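Local coordinates for kinesin-like protein (Caenorhabditis elegans, PDB 5X3E) that is a kinesin-6 family motor protein that probably couples ATP hydrolysis to movement along microtubules, at residues T242-R247 / M254-A259. Numbering follows the deposited sequence.
Sequences TKREIR and MYVDGA. With SO4 (sulfate ion), chain C; SO4 (sulfate ion), chain L.
Arg247 and Tyr255 both place CG between backbone N and carbonyl carbon (chi1 60° and 74°), and from this shared rotamer the two side chains run alongside each other. Their guanidinium and ring planes lie 19° apart, and Arg247 CG packs on Tyr255 CE2 at 3.7 Å. A bend at chi3 turns Arg247 NH1 to Asp257 OD2, which sits near the guanidinium plane at its edge; at 3.3 Å the hydrogen bond in this salt bridge is weak. The backbones form an antiparallel hairpin: Arg247 and Tyr255 exchange N-H...O bonds in both directions, and Asp257 N donates to Glu245 O (2.9 Å). Ile246 and Val256 form the adjoining non-hydrogen-bonded pair, their side chains on the other face, where both touch Cys229 of strand 228-231. Arg244 CB meets Val256 CG1 at 3.5 Å, and its guanidinium centre lies under Gly258 O, 3.8 Å above the plane. Replacing Arg244 by an alanine is likely to leave Gly258 O without this cover and Glu234, whose OE1 also bonds Thr242 OG1, without its long, weak ion pair. Three backbone bonds against one weak side-chain link imply that main-chain pairing chiefly holds the two hairpin strands together, while strand 228-231 connects them to the motor-domain sheet.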
# COMPACT_ATOMS: atom_id res chain seq x y z
N THR A 242 0.15 20.01 -7.17
CA THR A 242 0.15 19.88 -8.62
C THR A 242 -0.45 18.54 -9.04
O THR A 242 -0.14 17.50 -8.46
CB THR A 242 1.59 19.98 -9.14
OG1 THR A 242 2.23 21.12 -8.54
CG2 THR A 242 1.61 20.12 -10.66
N LYS A 243 -1.29 18.57 -10.06
CA LYS A 243 -1.79 17.33 -10.62
C LYS A 243 -0.63 16.56 -11.24
O LYS A 243 0.30 17.15 -11.81
CB LYS A 243 -2.86 17.60 -11.68
CG LYS A 243 -4.07 18.35 -11.16
CD LYS A 243 -5.17 18.41 -12.21
CE LYS A 243 -6.32 19.31 -11.77
NZ LYS A 243 -6.62 19.19 -10.31
N ARG A 244 -0.66 15.24 -11.11
CA ARG A 244 0.45 14.41 -11.54
C ARG A 244 -0.05 13.35 -12.51
O ARG A 244 -1.18 12.88 -12.42
CB ARG A 244 1.13 13.76 -10.35
CG ARG A 244 1.68 14.73 -9.32
CD ARG A 244 2.82 15.56 -9.88
NE ARG A 244 3.32 16.51 -8.89
CZ ARG A 244 4.27 17.42 -9.12
NH1 ARG A 244 4.82 17.51 -10.32
NH2 ARG A 244 4.66 18.24 -8.15
N GLU A 245 0.83 12.98 -13.44
CA GLU A 245 0.48 12.06 -14.51
C GLU A 245 0.93 10.65 -14.15
O GLU A 245 2.06 10.45 -13.70
CB GLU A 245 1.11 12.52 -15.83
CG GLU A 245 0.73 11.69 -17.04
CD GLU A 245 -0.35 12.35 -17.87
OE1 GLU A 245 -0.86 13.42 -17.46
OE2 GLU A 245 -0.70 11.81 -18.95
N ILE A 246 0.04 9.68 -14.36
CA ILE A 246 0.36 8.28 -14.14
C ILE A 246 0.84 7.70 -15.47
O ILE A 246 0.09 7.69 -16.46
CB ILE A 246 -0.86 7.52 -13.60
CG1 ILE A 246 -1.12 7.93 -12.15
CG2 ILE A 246 -0.66 6.01 -13.72
CD1 ILE A 246 -2.48 7.54 -11.62
N ARG A 247 2.09 7.22 -15.50
CA ARG A 247 2.71 6.76 -16.74
C ARG A 247 3.65 5.60 -16.43
O ARG A 247 3.90 5.27 -15.27
CB ARG A 247 3.44 7.90 -17.43
CG ARG A 247 4.56 8.51 -16.61
CD ARG A 247 5.08 9.76 -17.28
NE ARG A 247 5.52 9.52 -18.65
CZ ARG A 247 5.85 10.48 -19.50
NH1 ARG A 247 5.80 11.74 -19.11
NH2 ARG A 247 6.24 10.19 -20.73
N MET A 254 4.61 1.07 -13.86
CA MET A 254 3.83 2.27 -13.61
C MET A 254 4.50 3.13 -12.54
O MET A 254 5.15 2.62 -11.62
CB MET A 254 2.42 1.91 -13.18
CG MET A 254 1.62 1.20 -14.25
SD MET A 254 1.48 2.18 -15.76
CE MET A 254 2.10 0.99 -16.93
N TYR A 255 4.36 4.45 -12.67
CA TYR A 255 4.84 5.38 -11.66
C TYR A 255 4.14 6.72 -11.84
O TYR A 255 3.47 6.97 -12.84
CB TYR A 255 6.36 5.55 -11.70
CG TYR A 255 6.90 6.37 -12.86
CD1 TYR A 255 7.36 7.67 -12.65
CD2 TYR A 255 6.96 5.86 -14.15
CE1 TYR A 255 7.86 8.44 -13.71
CE2 TYR A 255 7.46 6.61 -15.21
CZ TYR A 255 7.90 7.90 -14.98
OH TYR A 255 8.40 8.66 -16.03
N VAL A 256 4.31 7.58 -10.85
CA VAL A 256 3.76 8.93 -10.86
C VAL A 256 4.89 9.87 -11.28
O VAL A 256 5.91 9.98 -10.58
CB VAL A 256 3.17 9.31 -9.50
CG1 VAL A 256 2.65 10.73 -9.52
CG2 VAL A 256 2.05 8.35 -9.10
N ASP A 257 4.71 10.54 -12.42
CA ASP A 257 5.78 11.27 -13.11
C ASP A 257 6.55 12.21 -12.18
O ASP A 257 7.75 12.03 -11.95
CB ASP A 257 5.18 12.02 -14.30
CG ASP A 257 6.24 12.69 -15.17
OD1 ASP A 257 7.44 12.56 -14.87
OD2 ASP A 257 5.86 13.30 -16.19
N GLY A 258 5.89 13.22 -11.65
CA GLY A 258 6.58 14.17 -10.79
C GLY A 258 6.55 13.89 -9.30
O GLY A 258 6.92 14.78 -8.53
N ALA A 259 6.15 12.70 -8.88
CA ALA A 259 6.12 12.38 -7.46
C ALA A 259 7.53 12.26 -6.89
O ALA A 259 8.45 11.78 -7.56
CB ALA A 259 5.36 11.08 -7.21
S SO4 C . 5.77 6.47 -7.66
O1 SO4 C . 6.90 5.65 -8.08
O2 SO4 C . 5.01 5.78 -6.62
O3 SO4 C . 4.88 6.71 -8.79
O4 SO4 C . 6.24 7.75 -7.16
S SO4 L . -1.75 21.90 -12.25
O1 SO4 L . -1.88 21.50 -10.85
O2 SO4 L . -2.53 20.99 -13.09
O3 SO4 L . -2.27 23.26 -12.41
O4 SO4 L . -0.35 21.88 -12.65